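Local coordinates for fibronectin type III domain-containing protein (Simiduia agarivorans, PDB 6P2K) that probably hydrolyses the beta-1,4-glucan backbone of xyloglucan, through the family 74 seven-bladed beta-propeller part of a longer fibronectin type III protein, at residues B[360-364]-B[365-369]; B[21-24]-B[25-28]; B[653-656]-B[657-661]; B[589-592]-B[593-597]; B[482-485]-B[486-489]. All blocks are in the same frame, centred on the assembly; numbering follows the deposited sequence.

Interaction 1: B[360-364]-B[365-369]; sequences ASHNS and GNNSY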
# COMPACT_ATOMS: atom_id res chain seq x y z
N ALA B 360 7.70 -44.61 9.91
CA ALA B 360 7.47 -44.86 8.49
C ALA B 360 6.67 -46.14 8.33
O ALA B 360 7.04 -47.18 8.88
CB ALA B 360 8.80 -44.97 7.73
N SER B 361 5.57 -46.06 7.59
CA SER B 361 4.88 -47.27 7.17
C SER B 361 5.43 -47.72 5.82
O SER B 361 5.99 -46.93 5.06
CB SER B 361 3.37 -47.04 7.08
OG SER B 361 3.07 -45.87 6.34
N HIS B 362 5.28 -49.01 5.54
CA HIS B 362 5.89 -49.62 4.37
C HIS B 362 4.81 -50.17 3.44
O HIS B 362 3.85 -50.79 3.89
CB HIS B 362 6.85 -50.74 4.78
CG HIS B 362 7.54 -51.40 3.63
ND1 HIS B 362 7.42 -52.75 3.36
CD2 HIS B 362 8.36 -50.90 2.67
CE1 HIS B 362 8.13 -53.05 2.29
NE2 HIS B 362 8.71 -51.94 1.85
N ASN B 363 5.00 -49.93 2.15
CA ASN B 363 4.15 -50.50 1.10
C ASN B 363 4.96 -51.61 0.43
O ASN B 363 5.96 -51.35 -0.24
CB ASN B 363 3.74 -49.43 0.09
CG ASN B 363 2.68 -49.91 -0.89
OD1 ASN B 363 2.45 -51.12 -1.04
ND2 ASN B 363 2.03 -48.97 -1.56
N SER B 364 4.51 -52.86 0.60
CA SER B 364 5.31 -54.00 0.17
C SER B 364 5.27 -54.19 -1.35
O SER B 364 6.29 -54.54 -1.95
CB SER B 364 4.86 -55.27 0.89
OG SER B 364 3.60 -55.71 0.43
N GLY B 365 4.11 -53.98 -1.98
CA GLY B 365 3.98 -54.16 -3.42
C GLY B 365 4.61 -53.01 -4.17
O GLY B 365 4.57 -52.94 -5.41
N ASN B 366 5.22 -52.11 -3.40
CA ASN B 366 5.83 -50.87 -3.87
C ASN B 366 7.24 -50.65 -3.33
O ASN B 366 8.04 -50.01 -4.02
CB ASN B 366 4.93 -49.70 -3.44
CG ASN B 366 5.28 -48.39 -4.13
OD1 ASN B 366 6.43 -47.98 -4.20
ND2 ASN B 366 4.26 -47.72 -4.65
N ASN B 367 7.58 -51.16 -2.14
CA ASN B 367 8.85 -50.86 -1.45
C ASN B 367 9.01 -49.35 -1.21
O ASN B 367 10.11 -48.80 -1.32
CB ASN B 367 10.06 -51.42 -2.18
CG ASN B 367 11.27 -51.56 -1.26
OD1 ASN B 367 11.13 -51.95 -0.10
ND2 ASN B 367 12.45 -51.24 -1.77
N SER B 368 7.91 -48.70 -0.87
CA SER B 368 7.91 -47.28 -0.54
C SER B 368 7.63 -47.10 0.94
O SER B 368 6.92 -47.91 1.57
CB SER B 368 6.87 -46.52 -1.37
OG SER B 368 5.55 -46.85 -0.98
N TYR B 369 8.19 -46.04 1.50
CA TYR B 369 8.02 -45.69 2.90
C TYR B 369 7.29 -44.36 3.00
O TYR B 369 7.53 -43.44 2.21
CB TYR B 369 9.37 -45.61 3.61
CG TYR B 369 10.06 -46.95 3.75
CD1 TYR B 369 10.86 -47.45 2.74
CD2 TYR B 369 9.89 -47.72 4.90
CE1 TYR B 369 11.49 -48.68 2.87
CE2 TYR B 369 10.50 -48.95 5.03
CZ TYR B 369 11.30 -49.42 4.01
OH TYR B 369 11.93 -50.65 4.14
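H362 and N367 meet across the hairpin that joins strands 358-363 and 368-373 of one four-stranded propeller blade, and there N367 and S368 both stand opposite N363, forming a G1 beta bulge. The imidazole is the donor: H362 NE2 lies 3.1 Å from N367 OD1, which sits at the edge of the ring and near its plane, while the N367 amide is turned 84° from that ring. H362 carries CG opposite its backbone N (chi1 -179°), and this sends the ring forward to the turn, where N367 can accept. The same ring leans over Y369. H362 CD2 rests above one face of the phenol, 3.6 Å from Y369 CZ, with the two planes inclined at 38° in an oblique pairing. A360 CB adds an apolar contact to Y369 CD2 at 4.1 Å.

On the other side of the sheet, N363 CB is 3.3 Å from S368 OG, and N366 CB comes up to N363 CG. The bulge pair is held mainly by N363 N to S368 O, at 2.8 Å; the return bond from S368 N to N363 O is weak. Further out, E294 OE1 and R347 NH1 both bond to Y369 OH and so help fix the phenol beneath H362. Between the strands, Y369 CA makes a C-H...O contact of 3.2 Å with S361 O.

Interaction 2: B[21-24]-B[25-28]; sequences VADP and NQAN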
# COMPACT_ATOMS: atom_id res chain seq x y z
N VAL B 21 11.58 -47.59 21.20
CA VAL B 21 11.60 -49.05 21.24
C VAL B 21 10.17 -49.56 21.19
O VAL B 21 9.33 -49.16 22.00
CB VAL B 21 12.32 -49.57 22.49
CG1 VAL B 21 12.46 -51.08 22.43
CG2 VAL B 21 13.68 -48.91 22.63
N ALA B 22 9.91 -50.47 20.26
CA ALA B 22 8.58 -51.07 20.14
C ALA B 22 8.43 -52.23 21.11
O ALA B 22 9.36 -53.01 21.33
CB ALA B 22 8.34 -51.55 18.71
N ASP B 23 7.24 -52.34 21.69
CA ASP B 23 6.86 -53.49 22.50
C ASP B 23 6.56 -54.65 21.56
O ASP B 23 5.59 -54.58 20.79
CB ASP B 23 5.65 -53.14 23.38
CG ASP B 23 5.28 -54.25 24.36
OD1 ASP B 23 5.67 -55.42 24.15
OD2 ASP B 23 4.57 -53.95 25.34
N PRO B 24 7.36 -55.71 21.59
CA PRO B 24 7.08 -56.85 20.69
C PRO B 24 5.78 -57.57 21.01
O PRO B 24 5.26 -58.28 20.15
CB PRO B 24 8.29 -57.77 20.91
CG PRO B 24 8.76 -57.44 22.29
CD PRO B 24 8.52 -55.97 22.46
N ASN B 25 5.23 -57.39 22.22
CA ASN B 25 4.01 -58.08 22.60
C ASN B 25 2.75 -57.35 22.15
O ASN B 25 1.70 -57.99 22.00
CB ASN B 25 3.96 -58.27 24.12
CG ASN B 25 5.22 -58.90 24.68
OD1 ASN B 25 5.46 -60.09 24.49
ND2 ASN B 25 6.03 -58.10 25.36
N GLN B 26 2.82 -56.04 21.94
CA GLN B 26 1.63 -55.23 21.67
C GLN B 26 1.94 -54.26 20.53
O GLN B 26 2.77 -53.36 20.70
CB GLN B 26 1.19 -54.45 22.90
CG GLN B 26 0.93 -55.27 24.15
CD GLN B 26 0.61 -54.37 25.32
OE1 GLN B 26 -0.53 -54.28 25.76
NE2 GLN B 26 1.63 -53.68 25.82
N ALA B 27 1.26 -54.42 19.40
CA ALA B 27 1.41 -53.47 18.32
C ALA B 27 0.91 -52.09 18.75
O ALA B 27 -0.05 -51.97 19.51
CB ALA B 27 0.65 -53.94 17.08
N ASN B 28 1.60 -51.05 18.27
CA ASN B 28 1.34 -49.64 18.55
C ASN B 28 1.78 -49.22 19.94
O ASN B 28 1.53 -48.07 20.34
CB ASN B 28 -0.13 -49.27 18.33
CG ASN B 28 -0.61 -49.61 16.93
OD1 ASN B 28 0.05 -49.28 15.94
ND2 ASN B 28 -1.75 -50.28 16.83
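The carboxylate of D23 is approached by N-H groups over one face and at an edge. N25 N meets D23 OD1 at 2.8 Å from above the carboxylate plane, and Q26 NE2 meets D23 OD2 at 3.0 Å from above the same face. At the edge, N25 ND2 reaches the syn lone pair of D23 OD1 at 3.0 Å; here the acceptor is tilted 30° from the N25 amide plane, and the two flat groups stand perpendicular to each other. The bond from Q26 is better aligned with its amide, since D23 OD2 lies near that plane.

D23 holds CG anti to its backbone N (chi1 -175°), on the side of its carbonyl carbon, and the carboxylate therefore reaches forward over the residues that follow. Two donors on OD1 and one on OD2 grip the buried acid by both oxygens, which would probably help to keep it ionised. P24 lies alongside N25, the two side chains pointing the same way. N25 is also tied to the next blade: its OD1 accepts from G68 N, and its ND2 has T66 O as a second partner. From another direction, W345 NE1 bonds to D23 O.

The backbone adds a weak bond from Q26 N to D23 O, at 3.3 Å. An Asx turn, closed by D23 OD1 and N25 N, is thus superposed on a beta turn from D23 to Q26, at the start of the loop between strands 17-22 and 30-34 of a propeller blade.

Interaction 3: B[653-656]-B[657-661]; sequences STDE and GQNWQ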
# COMPACT_ATOMS: atom_id res chain seq x y z
N SER B 653 15.52 -8.18 51.23
CA SER B 653 15.81 -6.84 51.72
C SER B 653 14.65 -5.93 51.37
O SER B 653 14.10 -6.01 50.26
CB SER B 653 17.11 -6.28 51.12
OG SER B 653 17.14 -4.86 51.24
N THR B 654 14.27 -5.06 52.31
CA THR B 654 13.25 -4.06 52.07
C THR B 654 13.81 -2.64 52.05
O THR B 654 13.04 -1.68 52.09
CB THR B 654 12.14 -4.16 53.12
OG1 THR B 654 12.71 -4.03 54.43
CG2 THR B 654 11.42 -5.49 53.01
N ASP B 655 15.13 -2.49 51.97
CA ASP B 655 15.76 -1.18 51.89
C ASP B 655 16.82 -1.16 50.79
O ASP B 655 17.94 -0.69 50.97
CB ASP B 655 16.36 -0.76 53.24
CG ASP B 655 17.34 -1.77 53.80
OD1 ASP B 655 17.60 -2.81 53.14
OD2 ASP B 655 17.87 -1.53 54.91
N GLU B 656 16.45 -1.69 49.62
CA GLU B 656 17.27 -1.63 48.41
C GLU B 656 18.67 -2.21 48.63
O GLU B 656 19.65 -1.72 48.06
CB GLU B 656 17.37 -0.19 47.88
CG GLU B 656 16.03 0.39 47.46
CD GLU B 656 16.17 1.52 46.45
OE1 GLU B 656 15.14 2.17 46.14
OE2 GLU B 656 17.30 1.76 45.96
N GLY B 657 18.77 -3.25 49.45
CA GLY B 657 20.02 -3.97 49.61
C GLY B 657 20.94 -3.48 50.70
O GLY B 657 22.07 -3.97 50.79
N GLN B 658 20.50 -2.53 51.53
CA GLN B 658 21.34 -2.09 52.64
C GLN B 658 21.44 -3.16 53.71
O GLN B 658 22.52 -3.38 54.28
CB GLN B 658 20.81 -0.78 53.23
CG GLN B 658 20.92 0.41 52.29
CD GLN B 658 20.35 1.67 52.89
OE1 GLN B 658 20.34 1.85 54.11
NE2 GLN B 658 19.86 2.56 52.04
N ASN B 659 20.33 -3.85 54.00
CA ASN B 659 20.29 -4.90 55.01
C ASN B 659 19.48 -6.07 54.48
O ASN B 659 18.44 -5.87 53.84
CB ASN B 659 19.68 -4.39 56.32
CG ASN B 659 20.50 -3.29 56.95
OD1 ASN B 659 21.48 -3.55 57.65
ND2 ASN B 659 20.10 -2.05 56.72
N TRP B 660 19.95 -7.29 54.75
CA TRP B 660 19.34 -8.50 54.22
C TRP B 660 18.94 -9.45 55.35
O TRP B 660 19.50 -9.40 56.45
CB TRP B 660 20.30 -9.23 53.28
CG TRP B 660 20.69 -8.44 52.07
CD1 TRP B 660 21.68 -7.50 51.99
CD2 TRP B 660 20.11 -8.52 50.76
NE1 TRP B 660 21.75 -6.99 50.71
CE2 TRP B 660 20.79 -7.61 49.94
CE3 TRP B 660 19.08 -9.29 50.21
CZ2 TRP B 660 20.47 -7.43 48.60
CZ3 TRP B 660 18.76 -9.11 48.88
CH2 TRP B 660 19.46 -8.19 48.09
N GLN B 661 17.97 -10.32 55.06
CA GLN B 661 17.55 -11.37 55.98
C GLN B 661 17.42 -12.69 55.23
O GLN B 661 16.96 -12.73 54.09
CB GLN B 661 16.21 -11.05 56.66
CG GLN B 661 16.16 -9.71 57.38
CD GLN B 661 15.59 -8.61 56.50
OE1 GLN B 661 14.55 -8.78 55.86
NE2 GLN B 661 16.27 -7.46 56.48
O HOH W 1 15.92 -4.99 54.64
O HOH W 2 13.31 -6.41 55.62
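D655 to Q658 form a type I' beta turn, closed by Q658 N to D655 O at 3.2 Å, in the loop between strands 648-653 and 661-664. The sequence S-T-D-E-G-Q-N-W fits an Asp box, the signature hairpin loop of many propeller blades, with N659 where the usual pattern has threonine. G657 occupies a backbone conformation in which a CB would clash with E656 O.

D655 turns CG between its backbone N and carbonyl carbon (chi1 56°), folding the carboxylate back across the loop. Its OD2 takes N659 ND2 on the syn lone pair at 2.9 Å, an almost straight bond of 175° lying in the N659 amide plane. Its OD1 accepts N659 N at 3.0 Å and also S653 OG at 2.8 Å. S653 OG in turn receives G657 N at 2.9 Å, relaying the grip to the glycine. An alanine in place of D655 would probably leave S653 OG and both N-H donors of N659 without their acceptor, and the loop less firmly closed.

Beneath this network S653 CB sits over one face of the W660 six-membered ring, 3.8 Å from its centroid, in a CH-pi contact. The indole is placed from outside as well, by W660 NE1 bonding to V610 O. E656 points away from the loop, to a salt bridge with R596. Three donors converge on the two oxygens of D655, a setting likely to favour the charged carboxylate.

Interaction 4: B[589-592]-B[593-597]; sequences GGVQ and GVWRG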
# COMPACT_ATOMS: atom_id res chain seq x y z
N GLY B 589 30.22 -12.61 37.04
CA GLY B 589 31.58 -12.55 36.54
C GLY B 589 32.30 -11.38 37.16
O GLY B 589 31.68 -10.38 37.55
N GLY B 590 33.61 -11.51 37.27
CA GLY B 590 34.39 -10.49 37.95
C GLY B 590 34.02 -10.45 39.42
O GLY B 590 34.03 -11.47 40.11
N VAL B 591 33.69 -9.26 39.91
CA VAL B 591 33.18 -9.12 41.27
C VAL B 591 31.71 -9.52 41.26
O VAL B 591 30.87 -8.81 40.69
CB VAL B 591 33.37 -7.69 41.81
CG1 VAL B 591 32.83 -7.59 43.23
CG2 VAL B 591 34.84 -7.30 41.77
N GLN B 592 31.39 -10.65 41.88
CA GLN B 592 30.05 -11.19 41.84
C GLN B 592 29.18 -10.56 42.93
O GLN B 592 29.67 -9.88 43.83
CB GLN B 592 30.09 -12.71 42.01
CG GLN B 592 30.76 -13.44 40.86
CD GLN B 592 30.53 -14.93 40.90
OE1 GLN B 592 29.39 -15.40 40.84
NE2 GLN B 592 31.61 -15.69 41.01
N GLY B 593 27.88 -10.81 42.84
CA GLY B 593 26.93 -10.38 43.84
C GLY B 593 25.82 -9.55 43.25
O GLY B 593 25.72 -9.35 42.04
N VAL B 594 24.96 -9.06 44.14
CA VAL B 594 23.90 -8.14 43.74
C VAL B 594 24.48 -6.74 43.67
O VAL B 594 25.05 -6.24 44.65
CB VAL B 594 22.71 -8.20 44.71
CG1 VAL B 594 21.62 -7.24 44.26
CG2 VAL B 594 22.17 -9.62 44.80
N TRP B 595 24.36 -6.10 42.51
CA TRP B 595 24.84 -4.75 42.30
C TRP B 595 23.66 -3.80 42.15
O TRP B 595 22.57 -4.21 41.72
CB TRP B 595 25.73 -4.68 41.05
CG TRP B 595 27.14 -5.13 41.29
CD1 TRP B 595 27.56 -6.40 41.55
CD2 TRP B 595 28.31 -4.31 41.27
NE1 TRP B 595 28.93 -6.42 41.70
CE2 TRP B 595 29.41 -5.15 41.54
CE3 TRP B 595 28.54 -2.94 41.06
CZ2 TRP B 595 30.72 -4.67 41.61
CZ3 TRP B 595 29.84 -2.47 41.13
CH2 TRP B 595 30.91 -3.33 41.39
N ARG B 596 23.87 -2.54 42.50
CA ARG B 596 22.83 -1.52 42.39
C ARG B 596 23.40 -0.30 41.69
O ARG B 596 24.45 0.21 42.09
CB ARG B 596 22.27 -1.13 43.75
CG ARG B 596 21.29 0.02 43.72
CD ARG B 596 21.03 0.51 45.14
NE ARG B 596 20.02 1.56 45.23
CZ ARG B 596 20.29 2.86 45.12
NH1 ARG B 596 21.53 3.28 44.90
NH2 ARG B 596 19.31 3.75 45.23
N GLY B 597 22.72 0.16 40.65
CA GLY B 597 23.10 1.35 39.91
C GLY B 597 22.07 2.44 40.11
O GLY B 597 20.86 2.17 40.13
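V591, in the loop just past the corner at G589, and W595, two residues into strand 593-599, face each other across a bend; between them G593 has a positive phi of 125° that would put a hypothetical CB against Q592 O. The indole N-H bonds to the backbone carbonyl, W595 NE1 to V591 O being 3.2 Å. It is a bent bond (138° at the hydrogen), with the donor well above the carbonyl plane and the oxygen tilted 30° from the ring plane. Alongside it V591 CG1 packs on W595 CZ2 at 4.0 Å, the valine side chain crossing the indole at about a right angle.

V591 O is shared, for S587 OG on the neighbouring strand also bonds to it. The F585 ring meets the indole at a shallow angle. Q592 turns its side chain away, to G615 N. The hairpin also borders a metal site: the W595 side chain is about 6 Å from that of D566, a zinc ligand, and V591 pairs with D566 through the backbone. Losing the indole to a leucine would probably cost V591 O its indole donor and open a gap beside V591 and F585.

The bond ties the loop residue V591 to the strand that follows, and because its acceptor is a main-chain oxygen it does not depend on which side chain stands at 591. The buried indole N-H thus finds its acceptor in V591 O, with G593 O at the ring edge.

Interaction 5: B[482-485]-B[486-489]; sequences KRLN and THSP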
# COMPACT_ATOMS: atom_id res chain seq x y z
N LYS B 482 10.47 -7.11 18.19
CA LYS B 482 9.30 -7.44 17.38
C LYS B 482 8.11 -6.64 17.89
O LYS B 482 7.61 -6.90 18.99
CB LYS B 482 8.99 -8.94 17.40
CG LYS B 482 7.57 -9.25 16.92
CD LYS B 482 7.29 -10.74 16.85
CE LYS B 482 8.00 -11.39 15.67
NZ LYS B 482 7.70 -12.85 15.56
N ARG B 483 7.66 -5.68 17.10
CA ARG B 483 6.46 -4.93 17.45
C ARG B 483 5.23 -5.81 17.27
O ARG B 483 5.03 -6.40 16.20
CB ARG B 483 6.35 -3.68 16.58
CG ARG B 483 7.33 -2.58 16.98
CD ARG B 483 7.48 -1.54 15.88
NE ARG B 483 8.35 -2.01 14.80
CZ ARG B 483 8.92 -1.21 13.91
NH1 ARG B 483 8.72 0.10 13.97
NH2 ARG B 483 9.70 -1.72 12.96
N LEU B 484 4.43 -5.92 18.32
CA LEU B 484 3.23 -6.76 18.30
C LEU B 484 2.05 -5.96 17.77
O LEU B 484 1.07 -5.68 18.46
CB LEU B 484 2.96 -7.34 19.69
CG LEU B 484 4.08 -8.24 20.23
CD1 LEU B 484 3.83 -8.58 21.70
CD2 LEU B 484 4.20 -9.50 19.40
N ASN B 485 2.17 -5.59 16.49
CA ASN B 485 1.11 -4.82 15.84
C ASN B 485 -0.18 -5.62 15.75
O ASN B 485 -1.27 -5.07 15.92
CB ASN B 485 1.56 -4.38 14.45
CG ASN B 485 2.69 -3.36 14.49
OD1 ASN B 485 2.60 -2.35 15.19
ND2 ASN B 485 3.75 -3.62 13.74
N THR B 486 -0.07 -6.92 15.47
CA THR B 486 -1.25 -7.76 15.28
C THR B 486 -1.31 -8.95 16.23
O THR B 486 -2.33 -9.64 16.24
CB THR B 486 -1.31 -8.28 13.84
OG1 THR B 486 -0.15 -9.08 13.56
CG2 THR B 486 -1.38 -7.13 12.84
N HIS B 487 -0.27 -9.19 17.03
CA HIS B 487 -0.19 -10.39 17.86
C HIS B 487 -0.44 -11.64 17.01
O HIS B 487 -1.26 -12.50 17.34
CB HIS B 487 -1.15 -10.32 19.04
CG HIS B 487 -0.80 -9.26 20.04
ND1 HIS B 487 -1.06 -7.92 19.83
CD2 HIS B 487 -0.21 -9.34 21.25
CE1 HIS B 487 -0.64 -7.23 20.87
NE2 HIS B 487 -0.12 -8.06 21.75
N SER B 488 0.26 -11.71 15.88
CA SER B 488 0.03 -12.73 14.87
C SER B 488 1.36 -13.04 14.21
O SER B 488 2.34 -12.30 14.38
CB SER B 488 -1.00 -12.25 13.84
OG SER B 488 -0.35 -11.74 12.69
N PRO B 489 1.44 -14.15 13.47
CA PRO B 489 2.68 -14.44 12.73
C PRO B 489 3.09 -13.36 11.74
O PRO B 489 4.22 -13.41 11.24
CB PRO B 489 2.36 -15.76 12.02
CG PRO B 489 1.35 -16.41 12.89
CD PRO B 489 0.50 -15.28 13.43
O HOH W 3 5.19 -12.82 14.52
O HOH W 4 -2.54 -6.80 18.20
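H487 turns CG anti to its carbonyl carbon (chi1 -67°) from a left-handed backbone conformation, and with chi2 at 77° this lays the imidazole back over L484. L484 CB then sits above the middle of the ring, 3.8 Å from its centroid and 13° off the normal, a CH-pi contact. L484 CD1 joins it at 4.0 Å from H487 NE2, so both the methylene and one methyl of the leucine touch the ring, while L484 O comes within 3.3 Å of H487 CE1. The leucine and histidine side chains cross at about a right angle.

What bends the chain here is an inverse gamma turn centred on L484, with a weak bond from N485 N to R483 O at 3.0 Å. It ends strand 478-483 of a propeller blade and starts the loop that leads to strand 493-496. Both ring nitrogens have partners. H487 NE2 is hydrogen-bonded to H409 ND1, the two rings also meeting at a shallow angle, and a water 3.1 Å from N485 O, to which it donates, also meets H487 ND1.

A second water accepts from K482 NZ at 2.7 Å and stands 2.9 Å from S488 O, one of several acceptors within its reach; the ammonium also has a salt bridge to E424. T486 OG1 is hydrogen-bonded to D491 OD1, further along the loop.

How the interactions relate
Interactions 3 and 4 touch: the E656 OE2 to R596 NE salt bridge (2.8 Å) joins the Asp box loop of one blade to strand 593-599 of another, and their centres are about 15 Å apart. Interactions 1 and 2 are neighbours without contact, nearest atoms about 10 Å apart. They lie across the chain's centre from interactions 3 and 4, with centres about 55 to 69 Å away, as expected of a molecule with two propellers. Interaction 5 touches none of these; its centre is about 35 Å from interaction 4's and about 44 Å from interaction 1's. A zinc ion lies about 8 Å from the W595 side chain, and a bound polyethylene glycol about 8 Å from that of H487.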